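Local atomic coordinates of cellulose hydrolase (Bacillus licheniformis, PDB entry 4YZT), a protein that hydrolyses internal beta-1,4-glucosidic bonds of cellulose as a tri-modular family 5 endoglucanase, here holding cellotetraose in its catalytic module. Residues D62-G67 / E106-V111; E279-W284 / N336-P341; P434-S439 / A528-K533; D451-A456 / D498-L503. All coordinates share one frame; numbering follows the deposited sequence.

In the fold
Interaction 1 lies within the TIM barrel, where helix 57-66 meets the turn into strand 110-114; interaction 2 joins the same module, through helix 280-296, to the X2 domain. Interactions 3 and 4 belong to the C-terminal beta module and touch through Leu436, which packs on Ile454 and Ala456; strands 435-436 and 452-457 are neighbours in one sheet, and interaction 4 is nested in the loop that interaction 3 closes. Interaction 2 is mostly buried, the other three partly. Regular strand pairing carries interaction 4, single hydrogen bonds mark interactions 2 and 3, and interaction 1 has none between its segments, relying on an aromatic edge and a guanidinium face.

Interaction 1 (D62-G67 / E106-V111); sequences DIRDAG and EREFYV
Phe109 and Arg64 meet on the outside of the TIM barrel, where the last turn of helix 57-66, ended by a Schellman motif at Gly67, passes the segment leading into strand 110-114. The phenyl ring comes edge first: its CZ tip lies 3.5 Å from Arg64 N, in the plane of the ring, and 3.9 Å from Ile63 C. Phe109 CG sits beside its own backbone N (chi1 -70°), and from there the ring extends to the helix with CZ leading. Ile63 adds its CG2 branch, 4.0 Å from Phe109 CZ and crossing the aromatic side chain at about a right angle, while Arg64 CB lies 3.8 Å from Phe109 CZ. Phe109 also packs on Val71 of strand 70-73.

The long arm of Arg64 leaves with CG anti to the backbone N (chi1 -171°) and bends at chi3. Over one face of its guanidinium lie Arg107 CA and CG, with Arg107 CG 3.4 Å from Arg64 NH1. Arg107 O is also close, but the angles are too poor for a hydrogen bond. The two arginine side chains cross at about a right angle, their guanidinium planes 49° apart. Arg107 sends its charged end to Asp61 and Glu57, which probably eases the nearness of two positive groups. Glu108 reaches the edge of the Arg64 guanidinium through its aliphatic part, with Glu108 CG 4.0 Å from Arg64 NH2.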
loop_
_atom_site.group_PDB
_atom_site.type_symbol
_atom_site.label_atom_id
_atom_site.label_comp_id
_atom_site.label_asym_id
_atom_site.label_seq_id
_atom_site.Cartn_x
_atom_site.Cartn_y
_atom_site.Cartn_z
ATOM N N ASP A 62 -10.260 2.169 16.230
ATOM C CA ASP A 62 -10.133 3.136 15.150
ATOM C C ASP A 62 -10.353 2.450 13.803
ATOM O O ASP A 62 -10.976 3.008 12.899
ATOM C CB ASP A 62 -8.751 3.818 15.182
ATOM C CG ASP A 62 -8.591 4.794 16.356
ATOM O OD1 ASP A 62 -9.608 5.244 16.910
ATOM O OD2 ASP A 62 -7.434 5.117 16.721
ATOM N N ILE A 63 -9.853 1.225 13.672
ATOM C CA ILE A 63 -10.008 0.500 12.414
ATOM C C ILE A 63 -11.460 0.052 12.265
ATOM O O ILE A 63 -12.013 0.025 11.161
ATOM C CB ILE A 63 -9.063 -0.697 12.350
ATOM C CG1 ILE A 63 -7.618 -0.191 12.438
ATOM C CG2 ILE A 63 -9.250 -1.454 11.045
ATOM C CD1 ILE A 63 -7.229 0.762 11.294
ATOM N N ARG A 64 -12.081 -0.285 13.383
ATOM C CA ARG A 64 -13.507 -0.584 13.367
ATOM C C ARG A 64 -14.314 0.644 12.937
ATOM O O ARG A 64 -15.227 0.543 12.105
ATOM C CB ARG A 64 -13.956 -1.071 14.745
ATOM C CG ARG A 64 -15.365 -1.612 14.809
ATOM C CD ARG A 64 -15.752 -1.711 16.271
ATOM N NE ARG A 64 -16.465 -2.933 16.581
ATOM C CZ ARG A 64 -16.635 -3.408 17.809
ATOM N NH1 ARG A 64 -16.144 -2.760 18.873
ATOM N NH2 ARG A 64 -17.307 -4.538 17.972
ATOM N N ASP A 65 -13.975 1.806 13.494
ATOM C CA ASP A 65 -14.693 3.037 13.164
ATOM C C ASP A 65 -14.675 3.305 11.660
ATOM O O ASP A 65 -15.643 3.826 11.104
ATOM C CB ASP A 65 -14.089 4.242 13.884
ATOM C CG ASP A 65 -14.386 4.253 15.360
ATOM O OD1 ASP A 65 -15.196 3.412 15.818
ATOM O OD2 ASP A 65 -13.830 5.129 16.056
ATOM N N ALA A 66 -13.568 2.940 11.021
ATOM C CA ALA A 66 -13.362 3.156 9.591
ATOM C C ALA A 66 -14.276 2.280 8.726
ATOM O O ALA A 66 -14.667 2.675 7.623
ATOM C CB ALA A 66 -11.914 2.896 9.237
ATOM N N GLY A 67 -14.603 1.090 9.224
ATOM C CA GLY A 67 -15.501 0.194 8.517
ATOM C C GLY A 67 -14.843 -1.028 7.899
ATOM O O GLY A 67 -15.451 -1.693 7.064
ATOM N N GLU A 106 -12.423 -9.447 19.609
ATOM C CA GLU A 106 -13.493 -8.921 20.442
ATOM C C GLU A 106 -14.201 -7.744 19.771
ATOM O O GLU A 106 -15.275 -7.328 20.201
ATOM C CB GLU A 106 -12.944 -8.528 21.813
ATOM C CG GLU A 106 -12.524 -9.744 22.620
ATOM C CD GLU A 106 -11.713 -9.406 23.847
ATOM O OE1 GLU A 106 -11.513 -8.203 24.126
ATOM O OE2 GLU A 106 -11.286 -10.355 24.538
ATOM N N ARG A 107 -13.604 -7.213 18.710
ATOM C CA ARG A 107 -14.235 -6.157 17.918
ATOM C C ARG A 107 -14.968 -6.745 16.713
ATOM O O ARG A 107 -15.351 -6.024 15.791
ATOM C CB ARG A 107 -13.194 -5.121 17.483
ATOM C CG ARG A 107 -13.000 -4.094 18.575
ATOM C CD ARG A 107 -11.572 -3.768 18.866
ATOM N NE ARG A 107 -11.504 -2.874 20.019
ATOM C CZ ARG A 107 -11.056 -3.229 21.218
ATOM N NH1 ARG A 107 -10.603 -4.467 21.428
ATOM N NH2 ARG A 107 -11.048 -2.341 22.203
ATOM N N GLU A 108 -15.165 -8.062 16.766
ATOM C CA GLU A 108 -15.909 -8.832 15.770
ATOM C C GLU A 108 -15.260 -8.872 14.391
ATOM O O GLU A 108 -15.897 -9.296 13.427
ATOM C CB GLU A 108 -17.338 -8.298 15.644
ATOM C CG GLU A 108 -18.076 -8.280 16.950
ATOM C CD GLU A 108 -18.919 -9.519 17.122
ATOM O OE1 GLU A 108 -18.371 -10.633 17.018
ATOM O OE2 GLU A 108 -20.143 -9.359 17.339
ATOM N N PHE A 109 -14.002 -8.444 14.289
ATOM C CA PHE A 109 -13.240 -8.637 13.050
ATOM C C PHE A 109 -13.082 -10.113 12.690
ATOM O O PHE A 109 -12.986 -10.987 13.571
ATOM C CB PHE A 109 -11.828 -8.037 13.166
ATOM C CG PHE A 109 -11.788 -6.533 13.214
ATOM C CD1 PHE A 109 -12.255 -5.770 12.147
ATOM C CD2 PHE A 109 -11.224 -5.878 14.297
ATOM C CE1 PHE A 109 -12.192 -4.376 12.185
ATOM C CE2 PHE A 109 -11.159 -4.491 14.337
ATOM C CZ PHE A 109 -11.649 -3.736 13.284
ATOM N N TYR A 110 -13.009 -10.400 11.399
ATOM C CA TYR A 110 -12.378 -11.643 10.988
ATOM C C TYR A 110 -10.886 -11.347 11.020
ATOM O O TYR A 110 -10.464 -10.263 10.627
ATOM C CB TYR A 110 -12.848 -12.092 9.611
ATOM C CG TYR A 110 -14.208 -12.740 9.655
ATOM C CD1 TYR A 110 -15.352 -11.968 9.812
ATOM C CD2 TYR A 110 -14.351 -14.118 9.561
ATOM C CE1 TYR A 110 -16.602 -12.539 9.859
ATOM C CE2 TYR A 110 -15.608 -14.704 9.612
ATOM C CZ TYR A 110 -16.722 -13.905 9.762
ATOM O OH TYR A 110 -17.971 -14.469 9.817
ATOM N N VAL A 111 -10.096 -12.284 11.522
ATOM C CA VAL A 111 -8.706 -11.992 11.839
ATOM C C VAL A 111 -7.780 -13.029 11.202
ATOM O O VAL A 111 -8.034 -14.223 11.328
ATOM C CB VAL A 111 -8.476 -11.967 13.374
ATOM C CG1 VAL A 111 -7.011 -11.658 13.698
ATOM C CG2 VAL A 111 -9.417 -10.956 14.061
#

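Interaction 2 (E279-W284 / N336-P341); sequences EKHSKW and NAIIKP
Ile338 opens the contact from strand 338-347, sending its side chain toward helix 280-296. Its CG2 branch lies 3.8 Å from His281 CE1, oblique to the imidazole, while CD1 reaches the start of the Trp284 side chain, 4.4 Å from Trp284 CB. The two branches thus address residues three positions apart on the helix, one turn along. The indole beyond packs on helix 321-330, and its NE1 bonds Asp320.

At Ile339 the backbone takes over. Its carbonyl O accepts from His281 ND1 over 3.0 Å with an angle of 150° at the hydrogen. The oxygen sits nearly in the imidazole plane, whereas the donor is tilted 33° from the carbonyl plane. This bond is one of the links between the TIM-barrel module and the X2 domain, a family classed as carbohydrate-binding, whose sheet strand 338-347 enters here; Lys280 adds salt bridges to Asp427 and Asp343. The short helix and strand segments run nearly antiparallel, 158° apart.

Lys340 then lays its aliphatic chain across one face of the His281 ring in a CH-pi contact, Lys340 CD standing 3.7 Å from the His281 ring centroid, offset toward the rim. The two side chains cross at about a right angle, with lysine CD, CE and NZ following in a straight run. Lys340 NZ gives a hydrogen bond to a water that also bonds His281 NE2 at 2.9 Å.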
loop_
_atom_site.group_PDB
_atom_site.type_symbol
_atom_site.label_atom_id
_atom_site.label_comp_id
_atom_site.label_asym_id
_atom_site.label_seq_id
_atom_site.Cartn_x
_atom_site.Cartn_y
_atom_site.Cartn_z
ATOM N N GLU A 279 0.633 10.901 -6.161
ATOM C CA GLU A 279 -0.317 11.654 -6.973
ATOM C C GLU A 279 -1.726 11.171 -6.642
ATOM O O GLU A 279 -2.024 9.979 -6.751
ATOM C CB GLU A 279 -0.007 11.519 -8.472
ATOM C CG GLU A 279 -0.501 12.698 -9.320
ATOM C CD GLU A 279 -1.602 12.308 -10.311
ATOM O OE1 GLU A 279 -2.151 11.199 -10.184
ATOM O OE2 GLU A 279 -1.901 13.111 -11.224
ATOM N N LYS A 280 -2.566 12.102 -6.197
ATOM C CA LYS A 280 -3.914 11.815 -5.718
ATOM C C LYS A 280 -4.815 11.089 -6.688
ATOM O O LYS A 280 -5.397 10.074 -6.345
ATOM C CB LYS A 280 -4.620 13.110 -5.338
ATOM C CG LYS A 280 -4.843 13.279 -3.871
ATOM C CD LYS A 280 -5.444 14.654 -3.580
ATOM C CE LYS A 280 -5.061 15.097 -2.207
ATOM N NZ LYS A 280 -5.339 16.548 -2.020
ATOM N N HIS A 281 -4.979 11.663 -7.874
ATOM C CA HIS A 281 -5.911 11.108 -8.846
ATOM C C HIS A 281 -5.550 9.665 -9.180
ATOM O O HIS A 281 -6.396 8.784 -9.168
ATOM C CB HIS A 281 -5.937 11.937 -10.126
ATOM C CG HIS A 281 -6.743 11.302 -11.211
ATOM N ND1 HIS A 281 -8.107 11.461 -11.310
ATOM C CD2 HIS A 281 -6.386 10.455 -12.208
ATOM C CE1 HIS A 281 -8.554 10.765 -12.341
ATOM N NE2 HIS A 281 -7.531 10.140 -12.898
ATOM N N SER A 282 -4.283 9.424 -9.484
ATOM C CA SER A 282 -3.854 8.068 -9.807
ATOM C C SER A 282 -4.084 7.142 -8.628
ATOM O O SER A 282 -4.582 6.033 -8.794
ATOM C CB SER A 282 -2.389 8.044 -10.214
ATOM O OG SER A 282 -2.192 8.744 -11.436
ATOM N N LYS A 283 -3.713 7.590 -7.437
ATOM C CA LYS A 283 -3.858 6.749 -6.253
ATOM C C LYS A 283 -5.319 6.359 -6.005
ATOM O O LYS A 283 -5.620 5.201 -5.702
ATOM C CB LYS A 283 -3.290 7.457 -5.026
ATOM C CG LYS A 283 -3.219 6.569 -3.790
ATOM C CD LYS A 283 -3.279 7.409 -2.514
ATOM C CE LYS A 283 -2.051 8.265 -2.310
ATOM N NZ LYS A 283 -2.266 9.219 -1.156
ATOM N N TRP A 284 -6.224 7.328 -6.143
ATOM C CA TRP A 284 -7.644 7.065 -5.921
ATOM C C TRP A 284 -8.179 6.105 -6.980
ATOM O O TRP A 284 -8.848 5.118 -6.661
ATOM C CB TRP A 284 -8.444 8.375 -5.916
ATOM C CG TRP A 284 -8.082 9.297 -4.768
ATOM C CD1 TRP A 284 -7.243 9.019 -3.729
ATOM C CD2 TRP A 284 -8.550 10.639 -4.559
ATOM N NE1 TRP A 284 -7.162 10.101 -2.883
ATOM C CE2 TRP A 284 -7.947 11.113 -3.373
ATOM C CE3 TRP A 284 -9.421 11.486 -5.257
ATOM C CZ2 TRP A 284 -8.189 12.398 -2.865
ATOM C CZ3 TRP A 284 -9.657 12.777 -4.752
ATOM C CH2 TRP A 284 -9.040 13.214 -3.574
ATOM N N ASN A 336 -17.223 4.063 -6.769
ATOM C CA ASN A 336 -16.939 5.442 -6.399
ATOM C C ASN A 336 -16.671 6.301 -7.622
ATOM O O ASN A 336 -15.927 5.895 -8.525
ATOM C CB ASN A 336 -15.723 5.509 -5.469
ATOM C CG ASN A 336 -15.863 4.608 -4.266
ATOM O OD1 ASN A 336 -16.561 4.943 -3.305
ATOM N ND2 ASN A 336 -15.190 3.459 -4.303
ATOM N N ALA A 337 -17.259 7.493 -7.643
ATOM C CA ALA A 337 -16.958 8.459 -8.686
ATOM C C ALA A 337 -15.532 8.998 -8.482
ATOM O O ALA A 337 -15.069 9.155 -7.347
ATOM C CB ALA A 337 -17.987 9.585 -8.678
ATOM N N ILE A 338 -14.835 9.261 -9.584
ATOM C CA ILE A 338 -13.474 9.777 -9.523
ATOM C C ILE A 338 -13.381 11.080 -10.331
ATOM O O ILE A 338 -13.736 11.106 -11.519
ATOM C CB ILE A 338 -12.449 8.745 -10.069
ATOM C CG1 ILE A 338 -12.603 7.387 -9.368
ATOM C CG2 ILE A 338 -11.035 9.274 -9.910
ATOM C CD1 ILE A 338 -12.203 7.387 -7.887
ATOM N N ILE A 339 -12.947 12.163 -9.681
ATOM C CA ILE A 339 -12.762 13.446 -10.363
ATOM C C ILE A 339 -11.335 13.643 -10.890
ATOM O O ILE A 339 -10.373 13.091 -10.341
ATOM C CB ILE A 339 -13.104 14.650 -9.439
ATOM C CG1 ILE A 339 -12.091 14.767 -8.297
ATOM C CG2 ILE A 339 -14.535 14.544 -8.920
ATOM C CD1 ILE A 339 -12.255 16.031 -7.456
ATOM N N LYS A 340 -11.216 14.429 -11.962
ATOM C CA LYS A 340 -9.921 14.826 -12.528
ATOM C C LYS A 340 -10.008 16.277 -13.000
ATOM O O LYS A 340 -10.808 16.594 -13.881
ATOM C CB LYS A 340 -9.527 13.912 -13.693
ATOM C CG LYS A 340 -8.048 13.929 -14.043
ATOM C CD LYS A 340 -7.705 12.879 -15.098
ATOM C CE LYS A 340 -6.201 12.851 -15.376
ATOM N NZ LYS A 340 -5.869 11.964 -16.525
ATOM N N PRO A 341 -9.176 17.166 -12.433
ATOM C CA PRO A 341 -8.095 16.873 -11.491
ATOM C C PRO A 341 -8.569 16.794 -10.050
ATOM O O PRO A 341 -9.617 17.342 -9.718
ATOM C CB PRO A 341 -7.149 18.070 -11.678
ATOM C CG PRO A 341 -8.076 19.206 -11.983
ATOM C CD PRO A 341 -9.240 18.604 -12.765
HETATM O O HOH W 1 -6.254 9.386 -15.343
#

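Interaction 3 (P434-S439 / A528-K533); sequences PKLEKS and AVVKVK
Leu436 points its two methyl branches at different residues of strand 527-535. Leu436 CD1 meets Ala528 CB at 4.0 Å, and Leu436 CD2 presses closer on Val530 CG2, at 3.6 Å; the leucine and valine side chains cross at about a right angle. In Leu436, chi1 (-87°) puts CG beside the backbone N and chi2 (57°) directs the two methyls. Val530 divides its branches in turn: with CG1 anti to the backbone N, CG2 faces the leucine while CG1 lies 3.6 Å from Ser439 O.

That carbonyl carries the polar end of the contact. Ser439 O accepts from Lys531 N at 3.0 Å, with an angle of 161° at the hydrogen, and also takes a CA-H...O contact from Val530 CA at 3.4 Å. Ser439 CB lies 3.9 Å from Val529 O. Lys531 itself turns its amine away to Thr516 on strand 515-522.

Leu436 also packs on Ile454 and Ala456 of strand 452-457, so its methyls bridge two sheets. Between Leu436 and Ser439 the chain passes from the short, weakly bonded edge strand 435-436 of one sheet to strand 440-444, which lies parallel to 527-535 in the other: a sheet-to-sheet crossing of the kind found in beta sandwiches.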
loop_
_atom_site.group_PDB
_atom_site.type_symbol
_atom_site.label_atom_id
_atom_site.label_comp_id
_atom_site.label_asym_id
_atom_site.label_seq_id
_atom_site.Cartn_x
_atom_site.Cartn_y
_atom_site.Cartn_z
ATOM N N PRO A 434 9.209 27.745 -7.389
ATOM C CA PRO A 434 10.004 27.300 -6.239
ATOM C C PRO A 434 11.344 28.024 -6.181
ATOM O O PRO A 434 11.893 28.341 -7.230
ATOM C CB PRO A 434 10.206 25.808 -6.504
ATOM C CG PRO A 434 10.088 25.673 -7.992
ATOM C CD PRO A 434 9.062 26.693 -8.407
ATOM N N LYS A 435 11.852 28.284 -4.982
ATOM C CA LYS A 435 13.133 28.960 -4.844
ATOM C C LYS A 435 14.077 28.139 -3.968
ATOM O O LYS A 435 13.717 27.700 -2.877
ATOM C CB LYS A 435 12.943 30.370 -4.265
ATOM N N LEU A 436 15.288 27.927 -4.456
ATOM C CA LEU A 436 16.302 27.235 -3.670
ATOM C C LEU A 436 17.352 28.221 -3.195
ATOM O O LEU A 436 17.807 29.058 -3.967
ATOM C CB LEU A 436 16.950 26.112 -4.489
ATOM C CG LEU A 436 16.280 24.735 -4.496
ATOM C CD1 LEU A 436 14.849 24.801 -4.967
ATOM C CD2 LEU A 436 17.081 23.788 -5.380
ATOM N N GLU A 437 17.729 28.133 -1.923
ATOM C CA GLU A 437 18.759 29.016 -1.378
ATOM C C GLU A 437 20.087 28.780 -2.090
ATOM O O GLU A 437 20.862 29.701 -2.336
ATOM C CB GLU A 437 18.924 28.792 0.132
ATOM N N LYS A 438 20.317 27.524 -2.438
ATOM C CA LYS A 438 21.571 27.088 -3.017
ATOM C C LYS A 438 21.215 25.996 -4.008
ATOM O O LYS A 438 20.451 25.097 -3.673
ATOM C CB LYS A 438 22.505 26.599 -1.910
ATOM C CG LYS A 438 23.937 26.302 -2.291
ATOM C CD LYS A 438 24.658 25.792 -1.052
ATOM C CE LYS A 438 26.039 25.235 -1.353
ATOM N NZ LYS A 438 26.572 24.509 -0.161
ATOM N N SER A 439 21.724 26.096 -5.234
ATOM C CA SER A 439 21.392 25.135 -6.283
ATOM C C SER A 439 22.626 24.396 -6.782
ATOM O O SER A 439 22.544 23.602 -7.727
ATOM C CB SER A 439 20.697 25.829 -7.453
ATOM O OG SER A 439 19.381 26.209 -7.104
ATOM N N ALA A 528 13.042 21.799 -10.292
ATOM C CA ALA A 528 14.171 22.471 -9.662
ATOM C C ALA A 528 15.451 21.705 -9.983
ATOM O O ALA A 528 15.570 20.524 -9.645
ATOM C CB ALA A 528 13.967 22.577 -8.156
ATOM N N VAL A 529 16.391 22.385 -10.636
ATOM C CA VAL A 529 17.625 21.763 -11.106
ATOM C C VAL A 529 18.779 22.016 -10.139
ATOM O O VAL A 529 19.093 23.164 -9.805
ATOM C CB VAL A 529 18.015 22.287 -12.508
ATOM C CG1 VAL A 529 19.335 21.702 -12.956
ATOM C CG2 VAL A 529 16.923 21.987 -13.528
ATOM N N VAL A 530 19.412 20.940 -9.693
ATOM C CA VAL A 530 20.495 21.035 -8.722
ATOM C C VAL A 530 21.740 20.369 -9.278
ATOM O O VAL A 530 21.693 19.206 -9.699
ATOM C CB VAL A 530 20.136 20.362 -7.371
ATOM C CG1 VAL A 530 21.308 20.471 -6.393
ATOM C CG2 VAL A 530 18.866 20.977 -6.782
ATOM N N LYS A 531 22.850 21.098 -9.271
ATOM C CA LYS A 531 24.120 20.556 -9.741
ATOM C C LYS A 531 24.947 20.081 -8.563
ATOM O O LYS A 531 25.012 20.747 -7.537
ATOM C CB LYS A 531 24.882 21.603 -10.563
ATOM C CG LYS A 531 24.170 21.937 -11.867
ATOM C CD LYS A 531 25.029 22.732 -12.820
ATOM C CE LYS A 531 24.325 22.876 -14.165
ATOM N NZ LYS A 531 24.079 21.553 -14.822
ATOM N N VAL A 532 25.563 18.913 -8.697
ATOM C CA VAL A 532 26.405 18.403 -7.626
ATOM C C VAL A 532 27.816 18.162 -8.157
ATOM O O VAL A 532 28.017 17.359 -9.074
ATOM C CB VAL A 532 25.817 17.109 -7.012
ATOM C CG1 VAL A 532 26.758 16.523 -5.978
ATOM C CG2 VAL A 532 24.442 17.393 -6.388
ATOM N N LYS A 533 28.776 18.891 -7.594
ATOM C CA LYS A 533 30.181 18.762 -7.964
ATOM C C LYS A 533 30.876 17.730 -7.077
ATOM O O LYS A 533 30.588 17.621 -5.883
ATOM C CB LYS A 533 30.903 20.111 -7.855
ATOM C CG LYS A 533 30.205 21.272 -8.541
ATOM C CD LYS A 533 30.061 21.046 -10.030
ATOM C CE LYS A 533 29.290 22.188 -10.673
ATOM N NZ LYS A 533 28.834 21.866 -12.057
#

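Interaction 4 (D451-A456 / D498-L503); sequences DLKIPA and DGDLYL
Ile454 and Leu501 face each other at the apolar centre, with Leu452 and Leu503 beside them on the same side of the sheet. Ile454 CB lies 4.2 Å from Leu501 CB. Ile454 CD1 lies 4.4 Å from Leu503 CG, and Ala456 CB is near Leu501 CG. Phe519 of strand 515-522 packs on Ile454, Leu501 and Leu503, which turns this side to the interior of the module.

Strands 452-457 and 500-503 form an antiparallel pair within a four-stranded sheet. Leu452 with Leu503 and Ile454 with Leu501 are hydrogen-bonded pairs, each joined by two backbone hydrogen bonds; the shortest, Ile454 N to Leu501 O, spans 2.7 Å. Lys453 with Tyr502 is the non-hydrogen-bonded pair between them.

On the face opposite Ile454 and Leu501, Lys453 and Tyr502 lie side by side, pointing the same way. Lysine CG is anti to the backbone N (chi1 -179°), and the extended chain follows the phenol, with Lys453 CB 3.6 Å from Tyr502 CE1 and Lys453 CE 3.6 Å from Tyr502 OH. Tyr502 also stacks on Tyr495 of the next strand. Farther out, the two oxygens of Asp500 have different partners: OD2 makes a long salt bridge of 3.9 Å to Lys453 NZ, while Ala456 N meets Asp500 OD1 at 3.1 Å on the anti side, 20° out of the carboxylate plane.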
loop_
_atom_site.group_PDB
_atom_site.type_symbol
_atom_site.label_atom_id
_atom_site.label_comp_id
_atom_site.label_asym_id
_atom_site.label_seq_id
_atom_site.Cartn_x
_atom_site.Cartn_y
_atom_site.Cartn_z
ATOM N N ASP A 451 22.483 11.833 4.242
ATOM C CA ASP A 451 21.818 12.380 3.075
ATOM C C ASP A 451 22.244 13.818 2.824
ATOM O O ASP A 451 22.729 14.501 3.735
ATOM C CB ASP A 451 20.294 12.296 3.250
ATOM C CG ASP A 451 19.822 10.888 3.600
ATOM O OD1 ASP A 451 20.570 9.923 3.291
ATOM O OD2 ASP A 451 18.703 10.738 4.170
ATOM N N LEU A 452 22.079 14.268 1.585
ATOM C CA LEU A 452 22.297 15.679 1.250
ATOM C C LEU A 452 20.980 16.440 1.374
ATOM O O LEU A 452 19.996 16.113 0.704
ATOM C CB LEU A 452 22.860 15.834 -0.172
ATOM C CG LEU A 452 23.030 17.269 -0.714
ATOM C CD1 LEU A 452 24.128 18.037 0.023
ATOM C CD2 LEU A 452 23.296 17.260 -2.220
ATOM N N LYS A 453 20.973 17.440 2.248
ATOM C CA LYS A 453 19.840 18.328 2.401
ATOM C C LYS A 453 19.932 19.474 1.405
ATOM O O LYS A 453 20.985 20.095 1.263
ATOM C CB LYS A 453 19.780 18.872 3.827
ATOM C CG LYS A 453 18.612 19.811 4.097
ATOM C CD LYS A 453 18.680 20.356 5.516
ATOM C CE LYS A 453 17.408 21.137 5.850
ATOM N NZ LYS A 453 17.459 21.742 7.212
ATOM N N ILE A 454 18.827 19.726 0.708
ATOM C CA ILE A 454 18.701 20.843 -0.208
ATOM C C ILE A 454 17.555 21.740 0.273
ATOM O O ILE A 454 16.399 21.506 -0.065
ATOM C CB ILE A 454 18.448 20.346 -1.650
ATOM C CG1 ILE A 454 19.605 19.429 -2.092
ATOM C CG2 ILE A 454 18.283 21.523 -2.601
ATOM C CD1 ILE A 454 19.210 18.344 -3.094
ATOM N N PRO A 455 17.872 22.759 1.087
ATOM C CA PRO A 455 16.830 23.667 1.590
ATOM C C PRO A 455 16.057 24.315 0.443
ATOM O O PRO A 455 16.646 24.713 -0.561
ATOM C CB PRO A 455 17.620 24.718 2.383
ATOM C CG PRO A 455 18.872 23.997 2.790
ATOM C CD PRO A 455 19.200 23.099 1.619
ATOM N N ALA A 456 14.743 24.396 0.583
ATOM C CA ALA A 456 13.915 24.915 -0.489
ATOM C C ALA A 456 12.701 25.677 0.041
ATOM O O ALA A 456 12.245 25.440 1.163
ATOM C CB ALA A 456 13.463 23.766 -1.403
ATOM N N ASP A 498 9.447 18.219 5.342
ATOM C CA ASP A 498 9.256 19.563 5.884
ATOM C C ASP A 498 9.668 20.662 4.893
ATOM O O ASP A 498 10.285 21.664 5.272
ATOM C CB ASP A 498 10.028 19.698 7.193
ATOM C CG ASP A 498 9.518 18.738 8.262
ATOM O OD1 ASP A 498 8.322 18.355 8.220
ATOM O OD2 ASP A 498 10.322 18.339 9.129
ATOM N N GLY A 499 9.324 20.454 3.625
ATOM C CA GLY A 499 9.512 21.466 2.599
ATOM C C GLY A 499 10.890 21.504 1.950
ATOM O O GLY A 499 11.111 22.288 1.024
ATOM N N ASP A 500 11.814 20.674 2.438
ATOM C CA ASP A 500 13.149 20.569 1.859
ATOM C C ASP A 500 13.313 19.285 1.028
ATOM O O ASP A 500 12.621 18.288 1.240
ATOM C CB ASP A 500 14.208 20.614 2.969
ATOM C CG ASP A 500 14.120 21.877 3.813
ATOM O OD1 ASP A 500 13.969 22.980 3.245
ATOM O OD2 ASP A 500 14.195 21.768 5.051
ATOM N N LEU A 501 14.230 19.331 0.072
ATOM C CA LEU A 501 14.506 18.204 -0.797
ATOM C C LEU A 501 15.756 17.465 -0.331
ATOM O O LEU A 501 16.704 18.091 0.156
ATOM C CB LEU A 501 14.684 18.688 -2.237
ATOM C CG LEU A 501 13.527 19.522 -2.795
ATOM C CD1 LEU A 501 13.921 20.216 -4.089
ATOM C CD2 LEU A 501 12.288 18.645 -3.015
ATOM N N TYR A 502 15.771 16.144 -0.507
ATOM C CA TYR A 502 16.882 15.323 -0.032
ATOM C C TYR A 502 17.300 14.299 -1.076
ATOM O O TYR A 502 16.451 13.660 -1.698
ATOM C CB TYR A 502 16.501 14.588 1.256
ATOM C CG TYR A 502 16.349 15.472 2.485
ATOM C CD1 TYR A 502 17.399 15.629 3.379
ATOM C CD2 TYR A 502 15.145 16.122 2.757
ATOM C CE1 TYR A 502 17.264 16.430 4.512
ATOM C CE2 TYR A 502 15.001 16.926 3.873
ATOM C CZ TYR A 502 16.062 17.070 4.750
ATOM O OH TYR A 502 15.937 17.866 5.865
ATOM N N LEU A 503 18.610 14.155 -1.265
ATOM C CA LEU A 503 19.177 13.007 -1.959
ATOM C C LEU A 503 19.784 12.050 -0.946
ATOM O O LEU A 503 20.584 12.452 -0.087
ATOM C CB LEU A 503 20.254 13.429 -2.959
ATOM C CG LEU A 503 19.781 14.147 -4.216
ATOM C CD1 LEU A 503 20.984 14.622 -4.993
ATOM C CD2 LEU A 503 18.932 13.192 -5.061
#